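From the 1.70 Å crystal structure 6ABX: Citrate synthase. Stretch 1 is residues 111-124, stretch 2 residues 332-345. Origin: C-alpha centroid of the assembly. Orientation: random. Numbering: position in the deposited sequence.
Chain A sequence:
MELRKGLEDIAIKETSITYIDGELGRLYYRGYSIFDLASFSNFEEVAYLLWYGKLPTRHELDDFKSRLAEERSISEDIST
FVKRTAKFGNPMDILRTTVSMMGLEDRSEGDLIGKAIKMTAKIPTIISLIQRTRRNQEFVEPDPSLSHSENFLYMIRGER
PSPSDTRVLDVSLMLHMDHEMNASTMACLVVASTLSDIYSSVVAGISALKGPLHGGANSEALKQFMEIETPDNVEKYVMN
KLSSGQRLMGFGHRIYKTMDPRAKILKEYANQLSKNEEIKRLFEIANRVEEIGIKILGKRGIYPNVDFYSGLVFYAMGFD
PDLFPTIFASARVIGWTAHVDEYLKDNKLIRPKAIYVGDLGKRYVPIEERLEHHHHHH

Stretch 1, residues 111-124: DLIGKAIKMTAKIP
Stretch 2 332-345: RVIGWTAHVDEYLK

Two helices pack nearly antiparallel here: the axes of 112-124 and 332-343 approach to 9.6 Å, with 167° between their N-to-C directions. Register is set by three CA pairs, L112 CA to D341 CA at 7.1 Å, A116 CA to T337 CA at 6.2 Å and T120 CA to V333 CA at 6.6 Å, so each step of four residues forward on the first helix matches four backward on the second. Phi/psi stays near -63/-42 through most of both helices, with K122 (-90/-26) and R332 (-74/-19) the looser exceptions; D111 before the first helix is at 51/63, and L344 at -73/-7. D111 caps the first helix: with chi1 t, D111 OD1 accepts from G114 N at 3.0 Å, and D111 O receives K115 N at 3.0 Å. Regular i to i+4 bonds then run to I123 N, which reaches M119 O at 2.9 Å; P124, whose N has no bond to the preceding turn, kinks the helix, which continues beyond the stretch.

The tightest CA pair lies at the middle, where A116 has only a methyl to place between the backbones. A116 CB points toward the second helix and meets T337 OG1 at 3.5 Å. T337 is p (57°), a rotamer that keeps T337 OG1 within 2.7 Å of V333 O and 3.1 Å of I334 O on its own helix.

One turn further along the first helix, T120 (m) turns its hydroxyl back, T120 OG1 donating to A116 O at 2.8 Å. T120 OG1 also packs 3.5 Å from V333 CG1 and 3.8 Å from I334 CG1. V333 (p, 65°) is the main bump of the second helix at this end, with 70 Å² covered. Around it stand T120, M119, whose CB lies 4.3 Å from V333 CG2, and I123, whose CD1 lies 4.4 Å from V333 CG1. M119 is m, t with chi3 at -97°; I123 and I334 are both m, t.

At the other end the large knob is L112 (t, t), with 88 Å² covered, the largest share of any residue. L112 CD2 sits 3.8 Å from T337 O, while L112 CD1 enters a hollow lined by V340 CG1 at 4.2 Å, D341 OD1 at 3.8 Å and L344 CD1 at 4.0 Å. V340 is t and L344 m, t. I113 (m, t) starts sideways, but its end comes nearer, bringing I113 CD1 to 3.5 Å from D341 OD2. D341 is t, with a long salt bridge from D341 OD2 to K345 NZ at 4.0 Å.

No hydrogen bond crosses the interface, so its 460 Å² of buried surface, both sides summed, rests on packing.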

# COMPACT_ATOMS: atom_id res chain seq x y z
N ASP A 111 -5.31 -18.58 -4.89
CA ASP A 111 -6.70 -18.22 -5.13
C ASP A 111 -6.92 -16.70 -5.02
O ASP A 111 -7.78 -16.23 -4.19
CB ASP A 111 -7.62 -18.92 -4.13
CG ASP A 111 -9.07 -18.84 -4.56
OD1 ASP A 111 -9.35 -18.42 -5.79
OD2 ASP A 111 -9.92 -19.15 -3.69
N LEU A 112 -6.27 -15.97 -5.92
CA LEU A 112 -6.38 -14.48 -5.96
C LEU A 112 -7.87 -14.11 -6.08
O LEU A 112 -8.40 -13.26 -5.30
CB LEU A 112 -5.56 -13.97 -7.15
CG LEU A 112 -5.40 -12.46 -7.29
CD1 LEU A 112 -4.24 -12.14 -8.19
CD2 LEU A 112 -6.66 -11.77 -7.78
N ILE A 113 -8.56 -14.72 -7.05
CA ILE A 113 -9.93 -14.22 -7.33
C ILE A 113 -10.84 -14.59 -6.16
O ILE A 113 -11.74 -13.81 -5.81
CB ILE A 113 -10.49 -14.64 -8.71
CG1 ILE A 113 -9.68 -13.98 -9.83
CG2 ILE A 113 -11.96 -14.23 -8.84
CD1 ILE A 113 -10.01 -14.49 -11.24
N GLY A 114 -10.62 -15.76 -5.53
CA GLY A 114 -11.44 -16.11 -4.35
C GLY A 114 -11.26 -15.11 -3.21
O GLY A 114 -12.22 -14.78 -2.51
N LYS A 115 -10.03 -14.63 -3.01
CA LYS A 115 -9.75 -13.62 -1.97
C LYS A 115 -10.33 -12.27 -2.36
O LYS A 115 -10.87 -11.57 -1.50
CB LYS A 115 -8.25 -13.58 -1.67
CG LYS A 115 -7.75 -14.82 -0.95
CD LYS A 115 -6.25 -14.98 -0.95
CE LYS A 115 -5.82 -16.17 -0.13
NZ LYS A 115 -4.39 -16.46 -0.29
N ALA A 116 -10.32 -11.96 -3.66
CA ALA A 116 -10.94 -10.73 -4.20
C ALA A 116 -12.45 -10.75 -3.92
O ALA A 116 -13.05 -9.78 -3.51
CB ALA A 116 -10.63 -10.60 -5.67
N ILE A 117 -13.05 -11.91 -4.12
CA ILE A 117 -14.50 -12.12 -3.86
C ILE A 117 -14.80 -11.93 -2.37
O ILE A 117 -15.75 -11.18 -2.05
CB ILE A 117 -14.97 -13.50 -4.36
CG1 ILE A 117 -15.01 -13.53 -5.89
CG2 ILE A 117 -16.31 -13.88 -3.74
CD1 ILE A 117 -15.11 -14.95 -6.43
N LYS A 118 -13.95 -12.46 -1.48
CA LYS A 118 -14.15 -12.26 -0.07
C LYS A 118 -14.11 -10.78 0.30
O LYS A 118 -14.96 -10.27 1.06
CB LYS A 118 -13.13 -13.07 0.74
CG LYS A 118 -13.45 -14.56 0.78
CD LYS A 118 -12.42 -15.34 1.51
CE LYS A 118 -12.94 -16.74 1.77
NZ LYS A 118 -11.90 -17.59 2.39
N MET A 119 -13.10 -10.07 -0.17
CA MET A 119 -12.98 -8.64 0.15
C MET A 119 -14.20 -7.86 -0.38
O MET A 119 -14.77 -6.98 0.30
CB MET A 119 -11.68 -8.05 -0.41
CG MET A 119 -10.45 -8.48 0.35
SD MET A 119 -8.95 -7.73 -0.32
CE MET A 119 -8.36 -9.04 -1.39
N THR A 120 -14.63 -8.17 -1.60
CA THR A 120 -15.71 -7.48 -2.24
C THR A 120 -17.02 -7.73 -1.48
O THR A 120 -17.81 -6.82 -1.26
CB THR A 120 -15.84 -7.90 -3.71
OG1 THR A 120 -14.61 -7.63 -4.40
CG2 THR A 120 -17.00 -7.24 -4.41
N ALA A 121 -17.22 -8.95 -1.00
CA ALA A 121 -18.38 -9.30 -0.21
C ALA A 121 -18.37 -8.61 1.15
O ALA A 121 -19.44 -8.22 1.66
CB ALA A 121 -18.50 -10.81 -0.03
N LYS A 122 -17.22 -8.53 1.79
CA LYS A 122 -17.17 -8.14 3.18
C LYS A 122 -17.03 -6.64 3.39
O LYS A 122 -17.48 -6.17 4.43
CB LYS A 122 -16.00 -8.79 3.90
CG LYS A 122 -16.08 -10.32 3.98
CD LYS A 122 -14.82 -10.98 4.44
CE LYS A 122 -15.04 -12.48 4.63
NZ LYS A 122 -13.89 -13.15 5.27
N ILE A 123 -16.46 -5.90 2.43
CA ILE A 123 -16.28 -4.48 2.67
C ILE A 123 -17.60 -3.80 3.02
O ILE A 123 -17.62 -2.95 3.93
CB ILE A 123 -15.46 -3.83 1.54
CG1 ILE A 123 -14.00 -4.27 1.72
CG2 ILE A 123 -15.64 -2.33 1.58
CD1 ILE A 123 -13.09 -4.08 0.53
N PRO A 124 -18.70 -4.02 2.29
CA PRO A 124 -19.98 -3.39 2.66
C PRO A 124 -20.42 -3.72 4.08
O PRO A 124 -21.04 -2.86 4.74
CB PRO A 124 -21.01 -3.87 1.63
CG PRO A 124 -20.11 -4.24 0.43
CD PRO A 124 -18.83 -4.76 1.02
N ARG A 332 -14.17 -0.31 -6.14
CA ARG A 332 -12.88 -0.22 -6.92
C ARG A 332 -11.99 -1.43 -6.61
O ARG A 332 -11.08 -1.78 -7.40
CB ARG A 332 -12.23 1.15 -6.69
CG ARG A 332 -10.87 1.32 -7.36
CD ARG A 332 -10.94 1.22 -8.87
NE ARG A 332 -11.86 2.15 -9.43
CZ ARG A 332 -11.60 3.45 -9.71
NH1 ARG A 332 -10.39 3.96 -9.45
NH2 ARG A 332 -12.59 4.21 -10.16
N VAL A 333 -12.23 -2.14 -5.49
CA VAL A 333 -11.51 -3.35 -5.17
C VAL A 333 -11.63 -4.38 -6.28
O VAL A 333 -10.68 -5.13 -6.54
CB VAL A 333 -11.94 -3.92 -3.82
CG1 VAL A 333 -13.38 -4.40 -3.81
CG2 VAL A 333 -11.01 -5.02 -3.37
N ILE A 334 -12.73 -4.36 -7.01
CA ILE A 334 -12.89 -5.29 -8.15
C ILE A 334 -11.85 -4.95 -9.23
O ILE A 334 -11.12 -5.78 -9.70
CB ILE A 334 -14.33 -5.26 -8.67
CG1 ILE A 334 -15.33 -5.80 -7.64
CG2 ILE A 334 -14.44 -6.04 -9.96
CD1 ILE A 334 -16.74 -5.28 -7.83
N GLY A 335 -11.79 -3.68 -9.63
CA GLY A 335 -10.77 -3.25 -10.59
C GLY A 335 -9.36 -3.45 -10.09
O GLY A 335 -8.52 -3.93 -10.85
N TRP A 336 -9.08 -3.08 -8.84
CA TRP A 336 -7.77 -3.27 -8.31
C TRP A 336 -7.30 -4.72 -8.51
O TRP A 336 -6.17 -5.03 -8.99
CB TRP A 336 -7.68 -2.95 -6.83
CG TRP A 336 -7.79 -1.50 -6.51
CD1 TRP A 336 -7.47 -0.46 -7.30
CD2 TRP A 336 -8.15 -0.95 -5.23
NE1 TRP A 336 -7.66 0.72 -6.64
CE2 TRP A 336 -8.04 0.45 -5.35
CE3 TRP A 336 -8.53 -1.50 -4.01
CZ2 TRP A 336 -8.35 1.31 -4.31
CZ3 TRP A 336 -8.89 -0.64 -2.99
CH2 TRP A 336 -8.86 0.75 -3.16
N THR A 337 -8.14 -5.61 -8.04
CA THR A 337 -7.81 -7.03 -8.05
C THR A 337 -7.76 -7.62 -9.47
O THR A 337 -6.86 -8.47 -9.75
CB THR A 337 -8.72 -7.82 -7.12
OG1 THR A 337 -10.10 -7.65 -7.46
CG2 THR A 337 -8.53 -7.45 -5.66
N ALA A 338 -8.63 -7.16 -10.38
CA ALA A 338 -8.57 -7.56 -11.77
C ALA A 338 -7.26 -7.10 -12.38
O ALA A 338 -6.62 -7.85 -13.13
CB ALA A 338 -9.74 -7.05 -12.56
N HIS A 339 -6.84 -5.88 -12.05
CA HIS A 339 -5.58 -5.36 -12.61
C HIS A 339 -4.38 -6.17 -12.12
O HIS A 339 -3.42 -6.35 -12.94
CB HIS A 339 -5.41 -3.86 -12.30
CG HIS A 339 -6.08 -3.02 -13.33
ND1 HIS A 339 -5.53 -2.83 -14.62
CD2 HIS A 339 -7.27 -2.40 -13.31
CE1 HIS A 339 -6.39 -2.09 -15.32
NE2 HIS A 339 -7.45 -1.77 -14.51
N VAL A 340 -4.36 -6.54 -10.84
CA VAL A 340 -3.28 -7.31 -10.28
C VAL A 340 -3.26 -8.68 -10.98
O VAL A 340 -2.19 -9.11 -11.43
CB VAL A 340 -3.36 -7.40 -8.75
CG1 VAL A 340 -2.40 -8.40 -8.13
CG2 VAL A 340 -3.16 -6.02 -8.12
N ASP A 341 -4.41 -9.34 -11.05
CA ASP A 341 -4.52 -10.69 -11.72
C ASP A 341 -3.95 -10.64 -13.14
O ASP A 341 -3.18 -11.53 -13.54
CB ASP A 341 -5.96 -11.19 -11.67
CG ASP A 341 -6.15 -12.67 -11.98
OD1 ASP A 341 -5.32 -13.48 -11.55
OD2 ASP A 341 -7.15 -12.98 -12.58
N GLU A 342 -4.29 -9.60 -13.89
CA GLU A 342 -3.85 -9.45 -15.26
C GLU A 342 -2.33 -9.29 -15.31
O GLU A 342 -1.68 -9.96 -16.11
CB GLU A 342 -4.57 -8.26 -15.89
CG GLU A 342 -4.12 -7.94 -17.27
CD GLU A 342 -4.82 -6.74 -17.86
OE1 GLU A 342 -4.61 -5.60 -17.32
OE2 GLU A 342 -5.54 -6.93 -18.88
N TYR A 343 -1.79 -8.40 -14.47
CA TYR A 343 -0.34 -8.08 -14.44
C TYR A 343 0.50 -9.32 -14.12
O TYR A 343 1.58 -9.51 -14.74
CB TYR A 343 -0.06 -7.01 -13.38
CG TYR A 343 1.33 -6.43 -13.47
CD1 TYR A 343 1.65 -5.54 -14.48
CD2 TYR A 343 2.30 -6.73 -12.53
CE1 TYR A 343 2.92 -5.03 -14.62
CE2 TYR A 343 3.58 -6.21 -12.65
CZ TYR A 343 3.88 -5.33 -13.67
OH TYR A 343 5.16 -4.81 -13.81
N LEU A 344 0.02 -10.12 -13.17
CA LEU A 344 0.74 -11.26 -12.66
C LEU A 344 0.77 -12.42 -13.67
O LEU A 344 1.43 -13.42 -13.37
CB LEU A 344 0.13 -11.75 -11.35
CG LEU A 344 0.33 -10.81 -10.16
CD1 LEU A 344 -0.42 -11.34 -8.96
CD2 LEU A 344 1.82 -10.62 -9.82
N LYS A 345 0.04 -12.31 -14.79
CA LYS A 345 0.17 -13.29 -15.86
C LYS A 345 1.60 -13.24 -16.41
O LYS A 345 2.07 -14.23 -16.97
CB LYS A 345 -0.79 -12.99 -17.01
CG LYS A 345 -2.25 -13.14 -16.67
CD LYS A 345 -2.54 -14.46 -16.07
CE LYS A 345 -3.92 -14.98 -16.44
NZ LYS A 345 -4.97 -14.27 -15.67